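Local structure of glucokinase (Streptomyces griseus, 3VGL) at the interface of chains A and B. The protein phosphorylates glucose at the expense of ATP, as a zinc-containing glucokinase of the ROK family. Numbering follows the deposited sequence. Chains: chain A/B, Glucokinase.

The three contacts belong to one two-fold interface between chains A and B, within a tetrameric deposited assembly that fits the homotetramer thought possible for this enzyme. Contacts 1 and 2 adjoin, their C-alpha centres about 11 Å apart; the loop after helix 267-280 of chain B serves both, through B:Ile282 and B:Gly283, and 3-10 helix 284-286 adds B:Trp286. Contact 3, centred about 24 Å from contact 1 and about 34 Å from contact 2, exchanges the chains: Tyr67, Ser249 and Ile282 recur there, each from the other subunit. Because Tyr67 and His157 also line the glucose pocket, the dimer probably helps shape both active sites.

Contact 1: the interface of chains A and B. Residues chain A 67, 157, 169, 171; chain B 246, 249, 282.
The zinc site of the ROK family, to which A:His157 and A:Cys169 contribute ligands, receives B:Ile282 from the loop after helix 267-280 of the partner. The two branches of the isoleucine divide the work. CG2, placed anti to the backbone N while CG1 lies beside it (chi1 -62°), turns toward A:Tyr67 and A:Cys169, meeting CB of the cysteine at 3.9 Å. The tyrosine crosses the isoleucine at about a right angle and presents its phenol oxygen to CG2. The other branch runs past A:His157, where CG1 lies 3.8 Å from CB of the histidine, and ends with CD1 against CB of A:Ser171 at 3.7 Å. Both branch ends also pack on the zinc-ligand sulfur SG of A:Cys169, CD1 at 4.0 Å. Within chain A, the backbone N of A:Ser171 donates to SG of A:Cys169 over 3.4 Å, a bond that may temper the charge of a zinc-bound thiolate. Two waters link helix 227-251 of chain B to chain A. Water 1 joins the carbonyl O of A:His157, at 2.7 Å, to the carboxylate OD1 of B:Asp246 and to OG of B:Ser249. That hydroxyl also holds water 2, which in turn lies 2.9 Å from OH of A:Tyr67.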
ATOM      1  N   TYR A  67       4.081 -24.067  11.362  1.00 15.44           N
ATOM      2  CA  TYR A  67       5.532 -23.951  11.475  1.00 16.46           C
ATOM      3  C   TYR A  67       6.013 -25.191  12.228  1.00 17.46           C
ATOM      4  O   TYR A  67       5.688 -25.361  13.403  1.00 18.88           O
ATOM      5  CB  TYR A  67       5.878 -22.695  12.309  1.00 16.48           C
ATOM      6  CG  TYR A  67       5.781 -21.350  11.581  1.00 17.21           C
ATOM      7  CD1 TYR A  67       4.602 -20.956  10.948  1.00 20.66           C
ATOM      8  CD2 TYR A  67       6.864 -20.468  11.559  1.00 15.99           C
ATOM      9  CE1 TYR A  67       4.512 -19.708  10.317  1.00 19.73           C
ATOM     10  CE2 TYR A  67       6.780 -19.207  10.922  1.00 17.30           C
ATOM     11  CZ  TYR A  67       5.606 -18.868  10.280  1.00 20.55           C
ATOM     12  OH  TYR A  67       5.503 -17.648   9.629  1.00 21.83           O
ATOM     13  N   HIS A 157       3.241 -15.820   4.849  1.00  9.25           N
ATOM     14  CA  HIS A 157       3.362 -14.689   5.771  1.00 10.45           C
ATOM     15  C   HIS A 157       4.402 -13.668   5.361  1.00 10.40           C
ATOM     16  O   HIS A 157       4.791 -12.803   6.141  1.00 11.05           O
ATOM     17  CB  HIS A 157       3.538 -15.209   7.217  1.00 10.69           C
ATOM     18  CG  HIS A 157       2.517 -16.233   7.545  1.00  9.67           C
ATOM     19  ND1 HIS A 157       1.193 -15.905   7.761  1.00 11.69           N
ATOM     20  CD2 HIS A 157       2.588 -17.592   7.522  1.00 10.42           C
ATOM     21  CE1 HIS A 157       0.500 -17.025   7.913  1.00 11.91           C
ATOM     22  NE2 HIS A 157       1.318 -18.057   7.770  1.00 10.79           N
ATOM     23  N   CYS A 169      -1.690 -15.270  11.736  1.00 12.57           N
ATOM     24  CA  CYS A 169      -0.375 -15.269  12.380  1.00 13.26           C
ATOM     25  C   CYS A 169      -0.174 -14.109  13.347  1.00 13.30           C
ATOM     26  O   CYS A 169       0.809 -14.094  14.099  1.00 14.52           O
ATOM     27  CB  CYS A 169       0.740 -15.289  11.336  1.00 12.80           C
ATOM     28  SG  CYS A 169       0.922 -13.686  10.489  1.00 11.01           S
ATOM     29  N   SER A 171       0.031 -10.894  12.285  1.00 12.43           N
ATOM     30  CA  SER A 171       0.571  -9.750  11.514  1.00 11.97           C
ATOM     31  C   SER A 171      -0.428  -9.255  10.487  1.00 12.56           C
ATOM     32  O   SER A 171      -1.540  -9.793  10.386  1.00 13.89           O
ATOM     33  CB  SER A 171       1.834 -10.200  10.785  1.00 13.06           C
ATOM     34  OG  SER A 171       2.874 -10.394  11.758  1.00 17.69           O
TER
ATOM     35  N   ASP B 246      10.741 -10.815   6.198  1.00 13.23           N
ATOM     36  CA  ASP B 246      10.212 -11.608   5.051  1.00 14.67           C
ATOM     37  C   ASP B 246      11.219 -12.676   4.563  1.00 14.69           C
ATOM     38  O   ASP B 246      10.852 -13.819   4.241  1.00 15.52           O
ATOM     39  CB  ASP B 246       9.809 -10.703   3.879  1.00 14.96           C
ATOM     40  CG  ASP B 246       8.527  -9.886   4.157  1.00 17.41           C
ATOM     41  OD1 ASP B 246       7.760 -10.210   5.074  1.00 18.25           O
ATOM     42  OD2 ASP B 246       8.335  -8.882   3.446  1.00 21.87           O
ATOM     43  N   SER B 249      10.983 -15.627   6.713  1.00 14.56           N
ATOM     44  CA  SER B 249       9.823 -16.456   6.295  1.00 15.77           C
ATOM     45  C   SER B 249      10.174 -17.326   5.104  1.00 16.42           C
ATOM     46  O   SER B 249       9.760 -18.492   5.049  1.00 17.68           O
ATOM     47  CB  SER B 249       8.616 -15.587   5.983  1.00 16.11           C
ATOM     48  OG  SER B 249       8.192 -15.022   7.193  1.00 17.19           O
ATOM     49  N   ILE B 282       7.681 -12.767  12.131  1.00 17.66           N
ATOM     50  CA  ILE B 282       6.356 -13.438  12.304  1.00 18.50           C
ATOM     51  C   ILE B 282       6.439 -14.410  13.486  1.00 19.14           C
ATOM     52  O   ILE B 282       7.430 -15.097  13.645  1.00 16.56           O
ATOM     53  CB  ILE B 282       5.946 -14.295  11.026  1.00 19.27           C
ATOM     54  CG1 ILE B 282       5.777 -13.438   9.747  1.00 19.25           C
ATOM     55  CG2 ILE B 282       4.633 -15.037  11.247  1.00 21.03           C
ATOM     56  CD1 ILE B 282       4.683 -12.370   9.820  1.00 14.93           C
TER
HETATM   57  O   HOH W   1       7.330 -12.393   7.029  1.00 11.05           O
HETATM   58  O   HOH W   2       8.161 -16.650   9.177  1.00 17.35           O

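Contact 2: the interface of chains A and B. Residues chain A 77, 84-85; chain B 283, 286.
In this ROK-family dimer, B:Trp286 at the end of the 3-10 helix 284-286 lays its indole among A:Phe77, A:Arg84 and A:His85, beside the short strands 75-77 and 84-84. A direct polar link is the hydrogen bond from NE2 of A:His85 to the carbonyl O of B:Trp286, 2.9 Å long and 156° at the hydrogen. The oxygen lies in the imidazole plane, whereas the donor is tilted 29° from the carbonyl plane. This in-plane bond, together with the indole edge on its face, should restrain the rotation of the imidazole.

Ring contacts follow. The imidazole stands almost perpendicular to the indole, and the rim atom CE3 of B:Trp286 points at the middle of its face. On one face of the indole, A:Arg84 sets the methylene CD over the fused bond, above both rings, 3.6 Å from CE2; the bend at chi2 (-70°) carries the aliphatic chain across the ring system. CA of B:Gly283 sits off-centre over one phenyl face of A:Phe77, 3.8 Å from CZ.

Among the apolar contacts, A:Phe77 crosses the tryptophan at about a right angle, CD1 of the phenyl ring lying 3.7 Å from CD1 of the indole. Within chain A, CE1 of the phenyl packs on one guanidinium face, toward its rim.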
ATOM      1  N   PHE A  77       4.024 -23.337  15.745  1.00 21.32           N
ATOM      2  CA  PHE A  77       3.105 -22.213  15.607  1.00 21.98           C
ATOM      3  C   PHE A  77       2.200 -22.522  14.399  1.00 20.69           C
ATOM      4  O   PHE A  77       2.697 -22.979  13.370  1.00 21.24           O
ATOM      5  CB  PHE A  77       3.956 -20.941  15.379  1.00 22.47           C
ATOM      6  CG  PHE A  77       3.173 -19.689  15.198  1.00 21.83           C
ATOM      7  CD1 PHE A  77       2.703 -18.976  16.303  1.00 22.39           C
ATOM      8  CD2 PHE A  77       2.954 -19.176  13.924  1.00 21.88           C
ATOM      9  CE1 PHE A  77       1.987 -17.789  16.134  1.00 19.98           C
ATOM     10  CE2 PHE A  77       2.246 -17.972  13.743  1.00 21.35           C
ATOM     11  CZ  PHE A  77       1.757 -17.287  14.851  1.00 21.53           C
ATOM     12  N   ARG A  84       0.348 -24.539  19.436  1.00 25.76           N
ATOM     13  CA  ARG A  84       1.478 -23.745  19.903  1.00 25.91           C
ATOM     14  C   ARG A  84       2.435 -24.712  20.588  1.00 26.72           C
ATOM     15  O   ARG A  84       2.098 -25.261  21.634  1.00 28.01           O
ATOM     16  CB  ARG A  84       1.035 -22.644  20.885  1.00 26.63           C
ATOM     17  CG  ARG A  84       0.172 -21.513  20.289  1.00 25.54           C
ATOM     18  CD  ARG A  84       0.974 -20.623  19.354  1.00 27.02           C
ATOM     19  NE  ARG A  84       0.190 -19.513  18.820  1.00 26.44           N
ATOM     20  CZ  ARG A  84      -0.575 -19.586  17.732  1.00 27.45           C
ATOM     21  NH1 ARG A  84      -0.703 -20.731  17.062  1.00 26.86           N
ATOM     22  NH2 ARG A  84      -1.237 -18.505  17.332  1.00 27.38           N
ATOM     23  N   HIS A  85       3.618 -24.902  19.997  1.00 26.20           N
ATOM     24  CA  HIS A  85       4.628 -25.847  20.506  1.00 26.97           C
ATOM     25  C   HIS A  85       3.984 -27.217  20.771  1.00 27.57           C
ATOM     26  O   HIS A  85       4.161 -27.830  21.843  1.00 29.47           O
ATOM     27  CB  HIS A  85       5.341 -25.284  21.759  1.00 27.71           C
ATOM     28  CG  HIS A  85       6.314 -24.176  21.475  1.00 27.22           C
ATOM     29  ND1 HIS A  85       7.177 -23.696  22.432  1.00 27.92           N
ATOM     30  CD2 HIS A  85       6.568 -23.455  20.354  1.00 26.13           C
ATOM     31  CE1 HIS A  85       7.911 -22.723  21.925  1.00 28.46           C
ATOM     32  NE2 HIS A  85       7.568 -22.561  20.662  1.00 27.12           N
TER
ATOM     33  N   GLY B 283       5.367 -14.489  14.263  1.00 20.94           N
ATOM     34  CA  GLY B 283       5.198 -15.605  15.184  1.00 23.07           C
ATOM     35  C   GLY B 283       5.686 -15.302  16.583  1.00 24.56           C
ATOM     36  O   GLY B 283       5.649 -16.168  17.469  1.00 26.26           O
ATOM     37  N   TRP B 286       7.175 -17.606  19.613  1.00 28.18           N
ATOM     38  CA  TRP B 286       6.991 -19.041  19.338  1.00 27.73           C
ATOM     39  C   TRP B 286       8.051 -19.665  18.431  1.00 27.29           C
ATOM     40  O   TRP B 286       8.150 -20.898  18.338  1.00 28.41           O
ATOM     41  CB  TRP B 286       5.580 -19.300  18.786  1.00 27.97           C
ATOM     42  CG  TRP B 286       4.519 -18.845  19.717  1.00 29.58           C
ATOM     43  CD1 TRP B 286       3.717 -17.731  19.592  1.00 29.40           C
ATOM     44  CD2 TRP B 286       4.144 -19.471  20.954  1.00 31.91           C
ATOM     45  NE1 TRP B 286       2.864 -17.642  20.670  1.00 31.08           N
ATOM     46  CE2 TRP B 286       3.101 -18.694  21.518  1.00 32.48           C
ATOM     47  CE3 TRP B 286       4.584 -20.621  21.639  1.00 34.10           C
ATOM     48  CZ2 TRP B 286       2.490 -19.029  22.736  1.00 33.97           C
ATOM     49  CZ3 TRP B 286       3.980 -20.955  22.846  1.00 34.76           C
ATOM     50  CH2 TRP B 286       2.938 -20.159  23.382  1.00 35.67           C
TER

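Contact 3: the interface of chains A and B. Residues chain A 248-249, 282, 287; chain B 67, 151.
Water 4 is gripped by OG of A:Ser249 at 2.6 Å, by NH1 of A:Arg287 at 2.8 Å and by the phenol OH of B:Tyr67 at 2.9 Å, and it also bonds to water 3. Water 3 lies 2.7 Å from the backbone carbonyl O of B:Val151. It also joins the carbonyl O of A:Ala248 and meets NH2 of A:Arg287. The guanidinium thus addresses both waters through separate nitrogens, NH1 along a nearly straight line (164° at the hydrogen) and NH2 at a more bent angle. A further bond holds it in place: NH1 donates to the carbonyl O of A:Ile282 over 3.1 Å, with the oxygen close to the guanidinium plane. The arginine reaches this position by folding back, CG lodged between its backbone N and carbonyl carbon (chi1 58°) and the chain bent again at chi2 and chi3.

Across the interface, NH1 approaches CE2 of B:Tyr67 at 3.7 Å, the guanidinium and phenol planes standing 80° apart. NH2 lies against the methyl CG2 of B:Val151 at 3.5 Å, so the arginine combines water-borne polar links with packing on the partner. The carbonyl O of A:Ile282 may help offset the positive charge. Since B:Tyr67 lines the glucose pocket, this hydrated junction links the end region of helix 227-251 in one subunit to the sugar site of the other, and probably steadies both the dimer and the tyrosine.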
ATOM      1  N   ALA A 248      10.336 -15.752  -8.042  1.00 14.05           N
ATOM      2  CA  ALA A 248      11.330 -15.903  -9.126  1.00 14.92           C
ATOM      3  C   ALA A 248      12.530 -15.014  -8.826  1.00 14.95           C
ATOM      4  O   ALA A 248      13.685 -15.427  -9.071  1.00 15.41           O
ATOM      5  CB  ALA A 248      10.728 -15.559 -10.491  1.00 15.29           C
ATOM      6  N   SER A 249      12.257 -13.804  -8.314  1.00 14.56           N
ATOM      7  CA  SER A 249      13.355 -12.896  -7.893  1.00 15.77           C
ATOM      8  C   SER A 249      14.180 -13.516  -6.782  1.00 16.42           C
ATOM      9  O   SER A 249      15.411 -13.385  -6.784  1.00 17.68           O
ATOM     10  CB  SER A 249      12.808 -11.545  -7.460  1.00 16.11           C
ATOM     11  OG  SER A 249      12.295 -10.923  -8.605  1.00 17.19           O
ATOM     12  N   ILE A 282       9.964  -9.578 -13.347  1.00 17.66           N
ATOM     13  CA  ILE A 282      10.915  -8.434 -13.494  1.00 18.50           C
ATOM     14  C   ILE A 282      11.777  -8.659 -14.741  1.00 19.14           C
ATOM     15  O   ILE A 282      12.205  -9.768 -14.999  1.00 16.56           O
ATOM     16  CB  ILE A 282      11.911  -8.318 -12.256  1.00 19.27           C
ATOM     17  CG1 ILE A 282      11.185  -8.043 -10.916  1.00 19.25           C
ATOM     18  CG2 ILE A 282      12.925  -7.199 -12.457  1.00 21.03           C
ATOM     19  CD1 ILE A 282      10.400  -6.730 -10.859  1.00 14.93           C
ATOM     20  N   ARG A 287      15.260 -11.739 -19.472  1.00 24.33           N
ATOM     21  CA  ARG A 287      15.506 -12.877 -18.576  1.00 22.61           C
ATOM     22  C   ARG A 287      14.517 -14.033 -18.777  1.00 21.86           C
ATOM     23  O   ARG A 287      13.363 -13.819 -19.168  1.00 21.03           O
ATOM     24  CB  ARG A 287      15.571 -12.420 -17.090  1.00 23.42           C
ATOM     25  CG  ARG A 287      14.343 -11.694 -16.527  1.00 21.55           C
ATOM     26  CD  ARG A 287      13.176 -12.607 -16.082  1.00 19.30           C
ATOM     27  NE  ARG A 287      13.501 -13.574 -15.052  1.00 19.19           N
ATOM     28  CZ  ARG A 287      13.571 -13.320 -13.748  1.00 16.59           C
ATOM     29  NH1 ARG A 287      13.337 -12.073 -13.301  1.00 21.77           N
ATOM     30  NH2 ARG A 287      13.903 -14.328 -12.901  1.00 19.01           N
TER
ATOM     31  N   TYR B  67      21.816  -8.729 -13.147  1.00 15.44           N
ATOM     32  CA  TYR B  67      21.359 -10.104 -13.328  1.00 16.46           C
ATOM     33  C   TYR B  67      22.411 -10.805 -14.187  1.00 17.46           C
ATOM     34  O   TYR B  67      22.589 -10.449 -15.352  1.00 18.88           O
ATOM     35  CB  TYR B  67      20.015 -10.096 -14.093  1.00 16.48           C
ATOM     36  CG  TYR B  67      18.770  -9.741 -13.273  1.00 17.21           C
ATOM     37  CD1 TYR B  67      18.696  -8.548 -12.553  1.00 20.66           C
ATOM     38  CD2 TYR B  67      17.662 -10.592 -13.249  1.00 15.99           C
ATOM     39  CE1 TYR B  67      17.539  -8.217 -11.837  1.00 19.73           C
ATOM     40  CE2 TYR B  67      16.490 -10.263 -12.526  1.00 17.30           C
ATOM     41  CZ  TYR B  67      16.469  -9.089 -11.801  1.00 20.55           C
ATOM     42  OH  TYR B  67      15.343  -8.751 -11.065  1.00 21.83           O
ATOM     43  N   VAL B 151      19.905 -16.179 -11.971  1.00 17.58           N
ATOM     44  CA  VAL B 151      19.404 -14.898 -11.468  1.00 16.37           C
ATOM     45  C   VAL B 151      18.586 -14.965 -10.178  1.00 16.52           C
ATOM     46  O   VAL B 151      17.780 -14.054  -9.891  1.00 16.29           O
ATOM     47  CB  VAL B 151      18.669 -14.104 -12.565  1.00 16.19           C
ATOM     48  CG1 VAL B 151      19.619 -13.821 -13.748  1.00 17.12           C
ATOM     49  CG2 VAL B 151      17.402 -14.835 -13.037  1.00 16.85           C
TER
HETATM   50  O   HOH W   3      15.221 -13.530 -10.379  1.00 15.15           O
HETATM   51  O   HOH W   4      13.778 -11.134 -10.689  1.00 17.35           O